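Local coordinates for putative lipoprotein (Bacteroides thetaiotaomicron, PDB 4Q1Z), which is of unknown function but is probably a lipid-attached, two-domain beta protein of the DUF4876 family, at residues A[112-116]-A[260-266]; A[243-249]-A[278-282]. One frame throughout, in Å; residues are numbered along the deposited sequence.

Contact 1: A[112-116]-A[260-266]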
loop_
_atom_site.group_PDB
_atom_site.type_symbol
_atom_site.label_atom_id
_atom_site.label_comp_id
_atom_site.label_asym_id
_atom_site.label_seq_id
_atom_site.Cartn_x
_atom_site.Cartn_y
_atom_site.Cartn_z
ATOM N N GLU A 112 -7.043 -2.505 -0.799
ATOM C CA GLU A 112 -8.128 -3.323 -1.310
ATOM C C GLU A 112 -7.865 -3.572 -2.768
ATOM O O GLU A 112 -7.437 -2.641 -3.461
ATOM C CB GLU A 112 -9.481 -2.604 -1.095
ATOM C CG GLU A 112 -10.704 -3.382 -1.581
ATOM C CD GLU A 112 -11.851 -3.515 -0.592
ATOM O OE1 GLU A 112 -11.812 -2.856 0.472
ATOM O OE2 GLU A 112 -12.779 -4.305 -0.877
ATOM N N ILE A 113 -8.106 -4.830 -3.231
ATOM C CA ILE A 113 -7.936 -5.265 -4.624
ATOM C C ILE A 113 -9.134 -6.139 -5.060
ATOM O O ILE A 113 -9.513 -7.082 -4.352
ATOM C CB ILE A 113 -6.564 -6.020 -4.845
ATOM C CG1 ILE A 113 -5.340 -5.180 -4.368
ATOM C CG2 ILE A 113 -6.409 -6.460 -6.315
ATOM C CD1 ILE A 113 -3.971 -5.926 -4.294
ATOM N N TYR A 114 -9.718 -5.829 -6.240
ATOM C CA TYR A 114 -10.813 -6.608 -6.817
ATOM C C TYR A 114 -10.421 -6.957 -8.244
ATOM O O TYR A 114 -10.160 -6.058 -9.032
ATOM C CB TYR A 114 -12.133 -5.852 -6.705
ATOM C CG TYR A 114 -13.286 -6.459 -7.475
ATOM C CD1 TYR A 114 -13.623 -7.809 -7.329
ATOM C CD2 TYR A 114 -14.096 -5.670 -8.284
ATOM C CE1 TYR A 114 -14.714 -8.357 -8.002
ATOM C CE2 TYR A 114 -15.173 -6.212 -8.970
ATOM C CZ TYR A 114 -15.470 -7.557 -8.839
ATOM O OH TYR A 114 -16.536 -8.074 -9.526
ATOM N N TYR A 115 -10.306 -8.268 -8.558
ATOM C CA TYR A 115 -9.771 -8.755 -9.846
ATOM C C TYR A 115 -10.541 -9.880 -10.572
ATOM O O TYR A 115 -10.235 -10.136 -11.743
ATOM C CB TYR A 115 -8.338 -9.308 -9.605
ATOM C CG TYR A 115 -8.243 -10.441 -8.590
ATOM C CD1 TYR A 115 -8.545 -11.755 -8.950
ATOM C CD2 TYR A 115 -7.798 -10.208 -7.288
ATOM C CE1 TYR A 115 -8.504 -12.788 -8.017
ATOM C CE2 TYR A 115 -7.718 -11.242 -6.354
ATOM C CZ TYR A 115 -8.062 -12.537 -6.728
ATOM O OH TYR A 115 -7.986 -13.583 -5.837
ATOM N N CYS A 116 -11.435 -10.610 -9.892
ATOM C CA CYS A 116 -11.976 -11.838 -10.486
ATOM C C CYS A 116 -13.162 -11.622 -11.463
ATOM O O CYS A 116 -13.629 -12.590 -12.093
ATOM C CB CYS A 116 -12.324 -12.853 -9.403
ATOM S SG CYS A 116 -13.784 -12.408 -8.435
ATOM N N SER A 260 -5.041 -11.403 -14.441
ATOM C CA SER A 260 -5.661 -12.725 -14.242
ATOM C C SER A 260 -6.887 -12.686 -13.304
ATOM O O SER A 260 -6.780 -12.234 -12.155
ATOM C CB SER A 260 -4.631 -13.710 -13.694
ATOM O OG SER A 260 -5.008 -15.049 -13.951
ATOM N N VAL A 261 -8.052 -13.161 -13.809
ATOM C CA VAL A 261 -9.299 -13.269 -13.036
ATOM C C VAL A 261 -9.117 -14.425 -11.986
ATOM O O VAL A 261 -9.916 -14.555 -11.053
ATOM C CB VAL A 261 -10.580 -13.414 -13.919
ATOM C CG1 VAL A 261 -10.770 -12.200 -14.841
ATOM C CG2 VAL A 261 -10.583 -14.714 -14.725
ATOM N N PHE A 262 -8.018 -15.210 -12.109
ATOM C CA PHE A 262 -7.635 -16.238 -11.139
ATOM C C PHE A 262 -6.722 -15.694 -10.045
ATOM O O PHE A 262 -6.273 -16.460 -9.221
ATOM C CB PHE A 262 -6.880 -17.366 -11.832
ATOM C CG PHE A 262 -7.685 -18.214 -12.769
ATOM C CD1 PHE A 262 -8.582 -19.158 -12.281
ATOM C CD2 PHE A 262 -7.517 -18.105 -14.144
ATOM C CE1 PHE A 262 -9.325 -19.963 -13.157
ATOM C CE2 PHE A 262 -8.245 -18.919 -15.023
ATOM C CZ PHE A 262 -9.142 -19.845 -14.523
ATOM N N GLY A 263 -6.386 -14.417 -10.078
ATOM C CA GLY A 263 -5.443 -13.816 -9.153
ATOM C C GLY A 263 -4.143 -13.524 -9.862
ATOM O O GLY A 263 -3.536 -14.406 -10.492
ATOM N N GLY A 264 -3.747 -12.261 -9.790
ATOM C CA GLY A 264 -2.494 -11.780 -10.357
ATOM C C GLY A 264 -1.511 -11.463 -9.254
ATOM O O GLY A 264 -1.882 -11.469 -8.077
ATOM N N ALA A 265 -0.236 -11.238 -9.635
ATOM C CA ALA A 265 0.842 -10.837 -8.731
ATOM C C ALA A 265 1.089 -9.339 -9.001
ATOM O O ALA A 265 1.443 -8.965 -10.121
ATOM C CB ALA A 265 2.085 -11.686 -8.962
ATOM N N TYR A 266 0.764 -8.485 -8.010
ATOM C CA TYR A 266 0.792 -7.010 -8.128
ATOM C C TYR A 266 1.922 -6.396 -7.350
ATOM O O TYR A 266 2.155 -6.783 -6.214
ATOM C CB TYR A 266 -0.555 -6.422 -7.604
ATOM C CG TYR A 266 -1.768 -7.228 -8.036
ATOM C CD1 TYR A 266 -2.178 -7.251 -9.372
ATOM C CD2 TYR A 266 -2.471 -8.014 -7.123
ATOM C CE1 TYR A 266 -3.256 -8.033 -9.788
ATOM C CE2 TYR A 266 -3.587 -8.766 -7.524
ATOM C CZ TYR A 266 -3.955 -8.795 -8.866
ATOM O OH TYR A 266 -5.018 -9.553 -9.299
#
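The phenol ring of Y115 lies against the type I beta turn S260-G263, with G263 CA over one face in a CH-pi contact, 3.9 Å from the ring centroid. The contact joins the C-terminal end of strand 108-114 and the loop after it to the turn before, and the start of, strand 265-269; these strands are not neighbours in their mixed beta sheet. A broad flat ring suits position 115: it can lie along the turn while Y115 CB meets Y266 OH at 3.3 Å. The turn is closed by G263 N to S260 O (3.0 Å). Glycine suits position 263 because its phi is positive and a CB would press on the preceding carbonyl oxygen. Further along, I113 CD1 packs on Y266 CD2 at 3.8 Å, an apolar pair in the wider space between the strands. Y266 also stacks edge-to-face with Y132 of strand 131-136, the sheet neighbour of 108-114, while Y266 OH accepts a bond from G264 N (3.0 Å). No conventional hydrogen bond crosses between the segments. The backbones, closest at C116 and V261 (CA to CA 4.0 Å), make two weak CA-H...O contacts: C116 CA to V261 O (3.5 Å, 134° at the hydrogen) and V261 CA to Y115 O (3.5 Å, 169°).

Contact 2: A[243-249]-A[278-282]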
loop_
_atom_site.group_PDB
_atom_site.type_symbol
_atom_site.label_atom_id
_atom_site.label_comp_id
_atom_site.label_asym_id
_atom_site.label_seq_id
_atom_site.Cartn_x
_atom_site.Cartn_y
_atom_site.Cartn_z
ATOM N N VAL A 243 4.423 2.044 -19.601
ATOM C CA VAL A 243 5.876 1.970 -19.535
ATOM C C VAL A 243 6.436 0.805 -20.355
ATOM O O VAL A 243 7.341 1.034 -21.157
ATOM C CB VAL A 243 6.403 1.931 -18.070
ATOM C CG1 VAL A 243 7.912 1.709 -18.024
ATOM C CG2 VAL A 243 6.038 3.210 -17.323
ATOM N N PHE A 244 5.979 -0.429 -20.107
ATOM C CA PHE A 244 6.564 -1.594 -20.745
ATOM C C PHE A 244 5.579 -2.710 -20.946
ATOM O O PHE A 244 4.793 -3.017 -20.064
ATOM C CB PHE A 244 7.737 -2.120 -19.869
ATOM C CG PHE A 244 8.359 -3.452 -20.262
ATOM C CD1 PHE A 244 7.738 -4.658 -19.935
ATOM C CD2 PHE A 244 9.604 -3.501 -20.878
ATOM C CE1 PHE A 244 8.324 -5.876 -20.283
ATOM C CE2 PHE A 244 10.211 -4.723 -21.173
ATOM C CZ PHE A 244 9.555 -5.895 -20.906
ATOM N N TYR A 245 5.680 -3.354 -22.102
ATOM C CA TYR A 245 4.940 -4.544 -22.500
ATOM C C TYR A 245 5.724 -5.170 -23.605
ATOM O O TYR A 245 6.063 -4.481 -24.559
ATOM C CB TYR A 245 3.482 -4.269 -22.901
ATOM C CG TYR A 245 2.694 -5.534 -23.157
ATOM C CD1 TYR A 245 2.451 -6.448 -22.132
ATOM C CD2 TYR A 245 2.210 -5.835 -24.431
ATOM C CE1 TYR A 245 1.746 -7.631 -22.365
ATOM C CE2 TYR A 245 1.506 -7.021 -24.677
ATOM C CZ TYR A 245 1.262 -7.908 -23.633
ATOM O OH TYR A 245 0.546 -9.070 -23.840
ATOM N N GLN A 246 6.121 -6.436 -23.399
ATOM C CA GLN A 246 6.861 -7.300 -24.313
ATOM C C GLN A 246 8.104 -6.615 -24.956
ATOM O O GLN A 246 8.325 -6.692 -26.172
ATOM C CB GLN A 246 5.900 -7.874 -25.375
ATOM C CG GLN A 246 4.961 -8.895 -24.743
ATOM C CD GLN A 246 3.987 -9.540 -25.685
ATOM O OE1 GLN A 246 3.858 -9.170 -26.858
ATOM N NE2 GLN A 246 3.297 -10.553 -25.176
ATOM N N GLY A 247 8.911 -5.986 -24.110
ATOM C CA GLY A 247 10.136 -5.294 -24.505
ATOM C C GLY A 247 9.965 -3.899 -25.082
ATOM O O GLY A 247 10.958 -3.254 -25.409
ATOM N N LYS A 248 8.720 -3.422 -25.223
ATOM C CA LYS A 248 8.415 -2.139 -25.857
ATOM C C LYS A 248 7.703 -1.151 -24.920
ATOM O O LYS A 248 7.099 -1.554 -23.927
ATOM C CB LYS A 248 7.547 -2.387 -27.109
ATOM C CG LYS A 248 8.316 -2.926 -28.311
ATOM C CD LYS A 248 7.353 -3.243 -29.442
ATOM C CE LYS A 248 7.953 -3.081 -30.822
ATOM N NZ LYS A 248 6.916 -3.153 -31.891
ATOM N N ALA A 249 7.783 0.148 -25.264
ATOM C CA ALA A 249 7.149 1.272 -24.565
ATOM C C ALA A 249 5.666 1.421 -24.952
ATOM O O ALA A 249 4.868 1.919 -24.163
ATOM C CB ALA A 249 7.892 2.555 -24.887
ATOM N N ASP A 278 15.439 1.577 -17.066
ATOM C CA ASP A 278 14.728 1.570 -18.346
ATOM C C ASP A 278 14.596 0.121 -18.889
ATOM O O ASP A 278 15.475 -0.347 -19.620
ATOM C CB ASP A 278 15.433 2.505 -19.345
ATOM C CG ASP A 278 14.693 2.808 -20.626
ATOM O OD1 ASP A 278 13.752 2.055 -20.973
ATOM O OD2 ASP A 278 15.083 3.755 -21.309
ATOM N N PRO A 279 13.484 -0.588 -18.575
ATOM C CA PRO A 279 13.325 -1.975 -19.077
ATOM C C PRO A 279 13.141 -2.082 -20.605
ATOM O O PRO A 279 13.281 -3.170 -21.175
ATOM C CB PRO A 279 12.076 -2.471 -18.335
ATOM C CG PRO A 279 11.279 -1.221 -18.075
ATOM C CD PRO A 279 12.338 -0.192 -17.727
ATOM N N VAL A 280 12.854 -0.954 -21.268
ATOM C CA VAL A 280 12.626 -0.895 -22.710
ATOM C C VAL A 280 13.960 -0.771 -23.461
ATOM O O VAL A 280 14.207 -1.546 -24.378
ATOM C CB VAL A 280 11.652 0.261 -23.039
ATOM C CG1 VAL A 280 11.503 0.474 -24.546
ATOM C CG2 VAL A 280 10.291 0.017 -22.375
ATOM N N ASN A 281 14.815 0.177 -23.076
ATOM C CA ASN A 281 16.066 0.434 -23.784
ATOM C C ASN A 281 17.283 -0.212 -23.141
ATOM O O ASN A 281 18.258 -0.459 -23.854
ATOM C CB ASN A 281 16.298 1.934 -23.926
ATOM C CG ASN A 281 15.148 2.620 -24.588
ATOM O OD1 ASN A 281 14.822 2.341 -25.744
ATOM N ND2 ASN A 281 14.409 3.402 -23.809
ATOM N N ASP A 282 17.264 -0.449 -21.815
ATOM C CA ASP A 282 18.394 -1.124 -21.177
ATOM C C ASP A 282 18.135 -2.642 -21.256
ATOM O O ASP A 282 17.185 -3.142 -20.632
ATOM C CB ASP A 282 18.622 -0.635 -19.725
ATOM C CG ASP A 282 19.802 -1.277 -19.014
ATOM O OD1 ASP A 282 20.633 -1.921 -19.697
ATOM O OD2 ASP A 282 19.893 -1.142 -17.780
#
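Two carbonyl oxygens, G247 O and V280 O, face each other at 3.8 Å with no hydrogen bond between the segments; K286 NZ bonds to both, weakly to V280 O. G247 belongs to the type I' beta turn Y245-K248. Q246 takes the positive phi this turn requires, and G247, at phi 80°, adopts its own easily as glycine. The bonds Y245 N to K248 O and K248 N to Y245 O (each 2.9 Å) close the turn, as in a two-residue beta-hairpin loop. In the other segment an Asx motif shapes the bend: D278 OD1 accepts from N281 N at 3.0 Å, and D278 OD2 from N281 ND2 at 2.6 Å. The rigid ring of P279 suits the start of this bend, whose residues 279-281 have helical backbone angles. V280, compact and branched, fits the notch between strand and turn: its CG2 lies 3.3 Å from V243 O, and both methyls reach A249, CG1 at 4.2 Å from A249 CB. A large apolar ring suits the buried place of F244, whose edge meets V280 CG2 and P279 O; F244 CD2 packs on P279 CB at 3.7 Å. V243 and F244 form a classic beta bulge facing V178 of strand 177-180, and F244 and P279 both rest on A300 of strand 299-303.

From the N terminus, the chain first forms a separate mixed sheet, then enters the larger mixed sheet through strand 108-114, whose end supplies the first half of contact 1. Strand 238-245 opens contact 2 before 260-266 returns to close the 143-residue loop of contact 1; 278-282 then closes the much shorter, 28-residue loop of contact 2. The segments therefore alternate, and the two loops cross rather than nest. Contact 1 ties the end of 108-114 to the approach to 265-269; contact 2 ties the end of 238-245 and its turn to the loop between strands 265-269 and 286-287. Contact 1 is buried, whereas contact 2 lies farther out; their centres are 23 Å apart and their nearest atoms about 11 Å.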